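Local coordinates for protein ALKF (Bacillus cereus, PDB 3ZBO) that is of unknown function but is related to the HEAT-like repeat DNA glycosylases and has affinity for branched DNA structures, at residues A133-Y138 with N178-T183; W140-G143 with A149-E152; Q224-R229 with F234-V239. All coordinates share one frame; numbering follows the deposited sequence. Where two conformers were deposited one is given.

Contact 1 (A133-Y138 with N178-T183); sequences AGWSCY and NNFLNT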
loop_
_atom_site.group_PDB
_atom_site.type_symbol
_atom_site.label_atom_id
_atom_site.label_comp_id
_atom_site.label_asym_id
_atom_site.label_seq_id
_atom_site.Cartn_x
_atom_site.Cartn_y
_atom_site.Cartn_z
ATOM N N ALA A 133 6.240 1.063 -2.348
ATOM C CA ALA A 133 5.766 -0.078 -1.549
ATOM C C ALA A 133 6.411 -0.064 -0.166
ATOM O O ALA A 133 5.703 -0.371 0.815
ATOM C CB ALA A 133 6.095 -1.418 -2.248
ATOM N N GLY A 134 7.709 0.323 -0.064
ATOM C CA GLY A 134 8.330 0.257 1.234
ATOM C C GLY A 134 7.731 1.343 2.158
ATOM O O GLY A 134 7.436 1.010 3.320
ATOM N N TRP A 135 7.539 2.584 1.677
ATOM C CA TRP A 135 6.872 3.671 2.513
ATOM C C TRP A 135 5.472 3.247 2.813
ATOM O O TRP A 135 5.022 3.434 3.967
ATOM C CB TRP A 135 6.913 4.983 1.754
ATOM C CG TRP A 135 8.330 5.554 1.678
ATOM C CD1 TRP A 135 9.162 5.637 0.604
ATOM C CD2 TRP A 135 9.020 6.225 2.773
ATOM N NE1 TRP A 135 10.357 6.246 0.967
ATOM C CE2 TRP A 135 10.272 6.634 2.282
ATOM C CE3 TRP A 135 8.668 6.520 4.116
ATOM C CZ2 TRP A 135 11.219 7.331 3.064
ATOM C CZ3 TRP A 135 9.570 7.196 4.907
ATOM C CH2 TRP A 135 10.852 7.616 4.412
ATOM N N SER A 136 4.757 2.669 1.813
ATOM C CA SER A 136 3.368 2.250 2.065
ATOM C C SER A 136 3.318 1.173 3.185
ATOM O O SER A 136 2.448 1.260 4.036
ATOM C CB SER A 136 2.714 1.690 0.805
ATOM O OG SER A 136 2.611 2.740 -0.224
ATOM N N CYS A 137 4.233 0.222 3.113
ATOM C CA CYS A 137 4.220 -0.842 4.141
ATOM C C CYS A 137 4.377 -0.217 5.490
ATOM O O CYS A 137 3.640 -0.681 6.407
ATOM C CB CYS A 137 5.394 -1.726 3.798
ATOM S SG CYS A 137 5.511 -3.137 4.981
ATOM N N TYR A 138 5.242 0.779 5.659
ATOM C CA TYR A 138 5.324 1.410 6.983
ATOM C C TYR A 138 3.988 2.013 7.405
ATOM O O TYR A 138 3.627 1.984 8.591
ATOM C CB TYR A 138 6.427 2.456 7.138
ATOM C CG TYR A 138 7.726 1.822 7.541
ATOM C CD1 TYR A 138 8.619 1.321 6.581
ATOM C CD2 TYR A 138 8.007 1.650 8.908
ATOM C CE1 TYR A 138 9.801 0.708 7.017
ATOM C CE2 TYR A 138 9.246 1.059 9.307
ATOM C CZ TYR A 138 10.064 0.604 8.371
ATOM O OH TYR A 138 11.235 0.022 8.822
ATOM N N ASN A 178 4.119 10.912 1.541
ATOM C CA ASN A 178 3.105 11.786 2.143
ATOM C C ASN A 178 2.163 11.027 3.092
ATOM O O ASN A 178 1.821 11.578 4.177
ATOM C CB ASN A 178 2.319 12.498 0.999
ATOM C CG ASN A 178 1.440 13.630 1.511
ATOM O OD1 ASN A 178 0.194 13.449 1.611
ATOM N ND2 ASN A 178 2.065 14.725 1.754
ATOM N N ASN A 179 1.795 9.827 2.637
ATOM C CA ASN A 179 0.964 8.939 3.472
ATOM C C ASN A 179 1.773 8.670 4.775
ATOM O O ASN A 179 1.157 8.698 5.892
ATOM C CB ASN A 179 0.610 7.672 2.625
ATOM C CG ASN A 179 -0.354 6.756 3.314
ATOM O OD1 ASN A 179 -1.001 7.168 4.275
ATOM N ND2 ASN A 179 -0.556 5.548 2.746
ATOM N N PHE A 180 3.065 8.439 4.676
ATOM C CA PHE A 180 3.830 8.173 5.892
ATOM C C PHE A 180 3.748 9.403 6.844
ATOM O O PHE A 180 3.606 9.196 8.057
ATOM C CB PHE A 180 5.277 7.785 5.454
ATOM C CG PHE A 180 6.212 7.524 6.624
ATOM C CD1 PHE A 180 6.261 6.248 7.184
ATOM C CD2 PHE A 180 7.005 8.542 7.080
ATOM C CE1 PHE A 180 7.150 5.974 8.241
ATOM C CE2 PHE A 180 7.900 8.291 8.139
ATOM C CZ PHE A 180 7.979 6.987 8.747
ATOM N N LEU A 181 3.916 10.618 6.360
ATOM C CA LEU A 181 3.791 11.814 7.226
ATOM C C LEU A 181 2.443 11.802 7.926
ATOM O O LEU A 181 2.372 12.002 9.131
ATOM C CB LEU A 181 3.858 13.149 6.427
ATOM C CG LEU A 181 5.164 13.370 5.686
ATOM C CD1 LEU A 181 5.011 14.840 5.196
ATOM C CD2 LEU A 181 6.439 13.305 6.699
ATOM N N ASN A 182 1.368 11.592 7.150
ATOM C CA ASN A 182 0.050 11.575 7.784
ATOM C C ASN A 182 -0.120 10.500 8.774
ATOM O O ASN A 182 -0.672 10.744 9.830
ATOM C CB ASN A 182 -1.002 11.263 6.714
ATOM C CG ASN A 182 -1.519 12.415 6.016
ATOM O OD1 ASN A 182 -2.515 13.020 6.519
ATOM N ND2 ASN A 182 -1.159 12.547 4.753
ATOM N N THR A 183 0.425 9.322 8.510
ATOM C CA THR A 183 0.194 8.141 9.350
ATOM C C THR A 183 1.007 8.285 10.613
ATOM O O THR A 183 0.507 7.928 11.703
ATOM C CB THR A 183 0.580 6.861 8.585
ATOM O OG1 THR A 183 -0.262 6.778 7.430
ATOM C CG2 THR A 183 0.226 5.652 9.498
HETATM O O HOH W 1 0.873 4.963 0.334
#
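Trp135 sets the edge of its six-membered ring against one face of Phe180 in a T-shaped (edge-to-face) pair, ring centroids 5.0 Å apart and planes at 72°. The touching edge is the CE3–CZ3 side of the indole: CZ3 stands above the Phe180 ring toward its rim, 3.6 Å from Phe180 CD2, while CE3 reaches Phe180 CG at 3.7 Å. The CB bond of Phe180 already points at helix 128-144, and CG anti to the backbone N (chi1 178°) continues that line, leaving one ring face to Trp135. Tyr138, one turn further along from Trp135, closes a different side: its CB meets the edge of Phe180, 3.8 Å from Phe180 CE1, and its phenol ring then leads away to a hydroxyl hydrogen-bonded to Asp120 and Lys154. The Trp135-Phe180 pair, with Tyr138 CB at its side, packs helix 128-144 against helix 171-187, inside the mainly helical fold, related to the HEAT-like repeat DNA glycosylases. No direct hydrogen bond spans the two segments. Instead a water bridges them on another side of the interface, donating to Ser136 OG at 2.9 Å and accepting from Asn179 ND2 at 2.9 Å.

Contact 2 (W140-G143 with A149-E152); sequences WLLG and AFSE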
loop_
_atom_site.group_PDB
_atom_site.type_symbol
_atom_site.label_atom_id
_atom_site.label_comp_id
_atom_site.label_asym_id
_atom_site.label_seq_id
_atom_site.Cartn_x
_atom_site.Cartn_y
_atom_site.Cartn_z
ATOM N N TRP A 140 1.038 0.918 6.712
ATOM C CA TRP A 140 0.145 -0.144 7.131
ATOM C C TRP A 140 0.624 -0.718 8.437
ATOM O O TRP A 140 -0.239 -1.069 9.285
ATOM C CB TRP A 140 0.071 -1.272 6.059
ATOM C CG TRP A 140 -0.169 -0.687 4.671
ATOM C CD1 TRP A 140 0.427 -1.200 3.530
ATOM C CD2 TRP A 140 -0.950 0.456 4.235
ATOM N NE1 TRP A 140 0.049 -0.471 2.406
ATOM C CE2 TRP A 140 -0.717 0.586 2.811
ATOM C CE3 TRP A 140 -1.725 1.479 4.902
ATOM C CZ2 TRP A 140 -1.348 1.558 2.036
ATOM C CZ3 TRP A 140 -2.307 2.436 4.161
ATOM C CH2 TRP A 140 -2.108 2.520 2.713
ATOM N N LEU A 141 1.940 -0.817 8.634
ATOM C CA LEU A 141 2.450 -1.354 9.939
ATOM C C LEU A 141 2.089 -0.407 11.078
ATOM O O LEU A 141 1.677 -0.870 12.179
ATOM C CB LEU A 141 3.973 -1.424 9.880
ATOM C CG LEU A 141 4.536 -2.517 9.010
ATOM C CD1 LEU A 141 6.000 -2.276 8.979
ATOM C CD2 LEU A 141 4.211 -3.894 9.566
ATOM N N LEU A 142 2.175 0.896 10.862
ATOM C CA LEU A 142 1.869 1.860 11.994
ATOM C C LEU A 142 0.394 1.736 12.356
ATOM O O LEU A 142 0.036 2.072 13.499
ATOM C CB LEU A 142 2.182 3.234 11.501
ATOM C CG LEU A 142 3.649 3.507 11.453
ATOM C CD1 LEU A 142 3.970 4.773 10.620
ATOM C CD2 LEU A 142 4.346 3.567 12.871
ATOM N N GLY A 143 -0.470 1.169 11.460
ATOM C CA GLY A 143 -1.874 0.886 11.872
ATOM C C GLY A 143 -2.176 -0.500 12.408
ATOM O O GLY A 143 -3.281 -0.730 12.992
ATOM N N ALA A 149 6.742 -1.727 18.443
ATOM C CA ALA A 149 7.318 -2.437 17.314
ATOM C C ALA A 149 8.255 -1.563 16.548
ATOM O O ALA A 149 8.959 -2.107 15.670
ATOM C CB ALA A 149 6.145 -3.013 16.417
ATOM N N PHE A 150 8.364 -0.261 16.852
ATOM C CA PHE A 150 9.232 0.656 16.088
ATOM C C PHE A 150 10.226 1.351 16.934
ATOM O O PHE A 150 9.942 1.677 18.107
ATOM C CB PHE A 150 8.346 1.748 15.421
ATOM C CG PHE A 150 7.188 1.167 14.684
ATOM C CD1 PHE A 150 7.340 0.731 13.371
ATOM C CD2 PHE A 150 5.977 0.974 15.300
ATOM C CE1 PHE A 150 6.262 0.132 12.646
ATOM C CE2 PHE A 150 4.923 0.439 14.635
ATOM C CZ PHE A 150 5.021 -0.015 13.289
ATOM N N SER A 151 11.408 1.531 16.375
ATOM C CA SER A 151 12.427 2.364 16.973
ATOM C C SER A 151 12.036 3.847 16.752
ATOM O O SER A 151 11.860 4.274 15.571
ATOM C CB SER A 151 13.785 2.109 16.287
ATOM O OG SER A 151 14.621 3.191 16.525
ATOM N N GLU A 152 11.877 4.652 17.816
ATOM C CA GLU A 152 11.478 6.058 17.674
ATOM C C GLU A 152 12.551 6.831 16.908
ATOM O O GLU A 152 12.275 7.645 16.033
ATOM C CB GLU A 152 11.179 6.716 19.049
ATOM C CG GLU A 152 10.854 8.132 18.961
ATOM C CD GLU A 152 10.523 8.793 20.310
ATOM O OE1 GLU A 152 10.028 8.059 21.221
ATOM O OE2 GLU A 152 10.788 9.997 20.443
#
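Phe150 projects from the loop that follows helix 128-144 and comes to rest against Leu141 and Leu142 of that helix. Its CB bond points toward the helix, and with CG set beside the backbone N (chi1 -50°) the ring arrives lengthwise, CZ foremost. At the base of the ring, CG lies 4.1 Å from Leu142 CD2. That methyl sits almost centrally over one face, 3.7 Å from the ring centroid and 13° off the normal, a CH-pi contact; a slight shift toward the outer part of the ring brings Leu142 CD2 to 3.6 Å from Phe150 CE2. On the CE1 side the ring passes Leu141 CB at 3.9 Å. The tip, CZ, lies under Leu142 CD2 and also meets Leu141 CB at 3.8 Å and Leu141 O at 3.6 Å, the oxygen lying at the ring edge near its plane. The opposite face carries the CB of Ala149, offset toward the rim, so the ring is sandwiched between a methyl of the helix and one of its own loop. Gln116 of helix 115-124 also touches Phe150, while Leu142 reaches on to Phe180. Phe150 thus packs the loop between helices 128-144 and 152-165 back onto the first of them. With no hydrogen bond between the segments, the hold is apolar and dispersive; the carbonyl oxygen facing the weakly positive C–H edge probably adds a small electrostatic term.

Contact 3 (Q224-R229 with F234-V239); sequences QKELDR and FKRKYV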
loop_
_atom_site.group_PDB
_atom_site.type_symbol
_atom_site.label_atom_id
_atom_site.label_comp_id
_atom_site.label_asym_id
_atom_site.label_seq_id
_atom_site.Cartn_x
_atom_site.Cartn_y
_atom_site.Cartn_z
ATOM N N GLN A 224 -4.825 17.577 9.999
ATOM C CA GLN A 224 -5.767 18.372 10.753
ATOM C C GLN A 224 -7.178 17.796 10.748
ATOM O O GLN A 224 -7.873 17.832 11.798
ATOM C CB GLN A 224 -5.753 19.842 10.255
ATOM C CG GLN A 224 -6.691 20.748 11.104
ATOM C CD GLN A 224 -6.190 20.836 12.569
ATOM O OE1 GLN A 224 -6.914 20.567 13.511
ATOM N NE2 GLN A 224 -4.921 21.177 12.728
ATOM N N LYS A 225 -7.611 17.218 9.631
ATOM C CA LYS A 225 -8.976 16.614 9.549
ATOM C C LYS A 225 -9.065 15.468 10.532
ATOM O O LYS A 225 -10.123 15.266 11.130
ATOM C CB LYS A 225 -9.346 16.221 8.094
ATOM C CG LYS A 225 -9.520 17.433 7.299
ATOM C CD LYS A 225 -9.798 17.153 5.810
ATOM C CE LYS A 225 -9.819 18.510 5.048
ATOM N NZ LYS A 225 -10.313 18.320 3.658
ATOM N N GLU A 226 -8.010 14.664 10.644
ATOM C CA GLU A 226 -8.052 13.597 11.598
ATOM C C GLU A 226 -8.043 14.063 13.029
ATOM O O GLU A 226 -8.807 13.522 13.829
ATOM C CB GLU A 226 -6.858 12.635 11.361
ATOM C CG GLU A 226 -6.979 11.920 9.967
ATOM C CD GLU A 226 -7.778 10.652 10.055
ATOM O OE1 GLU A 226 -9.030 10.684 10.237
ATOM O OE2 GLU A 226 -7.137 9.585 9.922
ATOM N N LEU A 227 -7.264 15.097 13.300
ATOM C CA LEU A 227 -7.333 15.694 14.657
ATOM C C LEU A 227 -8.693 16.259 14.979
ATOM O O LEU A 227 -9.217 16.057 16.091
ATOM C CB LEU A 227 -6.294 16.753 14.819
ATOM C CG LEU A 227 -4.828 16.245 14.601
ATOM C CD1 LEU A 227 -3.839 17.339 14.787
ATOM C CD2 LEU A 227 -4.472 15.067 15.636
ATOM N N ASP A 228 -9.312 16.871 13.977
ATOM C CA ASP A 228 -10.727 17.393 14.172
ATOM C C ASP A 228 -11.774 16.285 14.500
ATOM O O ASP A 228 -12.779 16.562 15.209
ATOM C CB ASP A 228 -11.173 18.144 12.900
ATOM C CG ASP A 228 -10.431 19.486 12.686
ATOM O OD1 ASP A 228 -9.626 19.927 13.553
ATOM O OD2 ASP A 228 -10.644 20.055 11.573
ATOM N N ARG A 229 -11.508 15.051 14.040
ATOM C CA ARG A 229 -12.338 13.907 14.249
ATOM C C ARG A 229 -11.961 13.201 15.564
ATOM O O ARG A 229 -12.564 12.190 15.905
ATOM C CB ARG A 229 -12.157 12.908 13.056
ATOM C CG ARG A 229 -12.605 13.440 11.683
ATOM C CD ARG A 229 -12.151 12.431 10.530
ATOM N NE ARG A 229 -12.411 12.975 9.168
ATOM C CZ ARG A 229 -11.525 13.034 8.142
ATOM N NH1 ARG A 229 -10.268 12.555 8.227
ATOM N NH2 ARG A 229 -11.910 13.571 6.980
ATOM N N PHE A 234 -5.157 6.837 16.868
ATOM C CA PHE A 234 -5.952 5.839 16.295
ATOM C C PHE A 234 -5.086 4.971 15.400
ATOM O O PHE A 234 -4.325 5.526 14.570
ATOM C CB PHE A 234 -7.000 6.536 15.359
ATOM C CG PHE A 234 -8.075 5.643 14.842
ATOM C CD1 PHE A 234 -9.108 5.249 15.637
ATOM C CD2 PHE A 234 -8.074 5.218 13.500
ATOM C CE1 PHE A 234 -10.163 4.433 15.147
ATOM C CE2 PHE A 234 -9.078 4.398 12.984
ATOM C CZ PHE A 234 -10.149 3.983 13.840
ATOM N N LYS A 235 -5.274 3.686 15.547
ATOM C CA LYS A 235 -4.589 2.784 14.572
ATOM C C LYS A 235 -5.609 1.913 13.845
ATOM O O LYS A 235 -6.414 1.301 14.496
ATOM C CB LYS A 235 -3.610 1.897 15.314
ATOM C CG LYS A 235 -2.419 2.563 15.882
ATOM C CD LYS A 235 -1.691 1.590 16.753
ATOM C CE LYS A 235 -0.473 2.227 17.262
ATOM N NZ LYS A 235 0.735 2.205 16.272
ATOM N N ARG A 236 -5.551 2.039 12.522
ATOM C CA ARG A 236 -6.461 1.391 11.572
ATOM C C ARG A 236 -5.726 0.235 10.847
ATOM O O ARG A 236 -4.876 0.517 10.076
ATOM C CB ARG A 236 -6.989 2.436 10.549
ATOM C CG ARG A 236 -5.928 3.325 9.861
ATOM C CD ARG A 236 -6.031 4.767 10.339
ATOM N NE ARG A 236 -7.055 5.507 9.629
ATOM C CZ ARG A 236 -7.064 6.823 9.554
ATOM N NH1 ARG A 236 -6.085 7.509 10.142
ATOM N NH2 ARG A 236 -8.025 7.448 8.884
ATOM N N LYS A 237 -6.091 -1.020 11.079
ATOM C CA LYS A 237 -5.639 -2.107 10.157
ATOM C C LYS A 237 -6.189 -1.846 8.778
ATOM O O LYS A 237 -7.399 -1.630 8.615
ATOM C CB LYS A 237 -6.086 -3.484 10.599
ATOM C CG LYS A 237 -5.405 -4.550 9.855
ATOM C CD LYS A 237 -5.748 -5.944 10.449
ATOM C CE LYS A 237 -5.429 -6.979 9.426
ATOM N NZ LYS A 237 -4.867 -8.251 10.019
ATOM N N TYR A 238 -5.308 -1.859 7.758
ATOM C CA TYR A 238 -5.798 -1.620 6.376
ATOM C C TYR A 238 -6.944 -2.581 6.032
ATOM O O TYR A 238 -6.809 -3.774 6.184
ATOM C CB TYR A 238 -4.571 -1.760 5.407
ATOM C CG TYR A 238 -4.879 -1.395 4.013
ATOM C CD1 TYR A 238 -5.508 -2.352 3.168
ATOM C CD2 TYR A 238 -4.551 -0.170 3.510
ATOM C CE1 TYR A 238 -5.822 -2.072 1.813
ATOM C CE2 TYR A 238 -4.880 0.157 2.148
ATOM C CZ TYR A 238 -5.515 -0.838 1.346
ATOM O OH TYR A 238 -5.796 -0.537 0.039
ATOM N N VAL A 239 -8.043 -2.031 5.471
ATOM C CA VAL A 239 -9.184 -2.878 5.107
ATOM C C VAL A 239 -9.097 -3.315 3.676
ATOM O O VAL A 239 -9.088 -2.492 2.759
ATOM C CB VAL A 239 -10.537 -2.113 5.363
ATOM C CG1 VAL A 239 -11.675 -3.035 5.125
ATOM C CG2 VAL A 239 -10.610 -1.613 6.846
#
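Glu226 and Arg236 reach for each other from opposite directions, the carboxylate from helix 219-228 and the guanidinium from the C-terminal tail, and in this conformer of Arg236, one of two, they form a salt bridge. Both terminal nitrogens of Arg236 converge on one oxygen, the NH2 bond being weak, with Glu226 OE2 lying at the guanidinium edge, near its plane. The two flat groups are nevertheless twisted, their planes 42° apart. The modelled separations, 2.3 Å from Arg236 NH1 and 2.5 Å from Arg236 NH2 to Glu226 OE2, are doubtfully short. Glu226 belongs to the tight side. It is buried, its side chain lies on Ile186 of helix 171-187, and its other oxygen, OE1, accepts from Arg229 NH1 at 3.0 Å with an N-H...O angle of 156°. Arg229 comes from above the carboxylate plane but keeps the bond close to its own guanidinium plane, and Lys225 CB covers one face of that guanidinium. This bond, with Arg236 nearby, would probably favour the ionised carboxylate. The loose side is Arg236, exposed and bent at two torsions, although Lys235 next to it is held by Asp147. Apart from this pairing the tail makes no contact with 224-229. Glu226, Arg229 and Arg236 together make a salt-bridge network, an acid shared by an arginine three residues on, just past the helix, and another from a segment without regular structure.

In the fold
Contacts 1 and 2 use successive turns of helix 128-144, their centres 11 Å apart, and contact 2 is nested within the chain loop closed by contact 1. They touch directly: Thr183 CG2 lies 3.7 Å from Leu142 CB, and Asn179 ND2 packs 3.4 Å from Trp140 CH2. Contact 3 comes later in the chain, yet its tail returns to the same part of helix 128-144. Lys235 NZ probably hydrogen-bonds Leu142 O at 2.9 Å, and Tyr238 stacks edge-to-face with Trp140, although the centres of contacts 2 and 3 are 15 Å apart. Contacts 1 and 3 do not touch; their nearest atoms are about 6 Å apart.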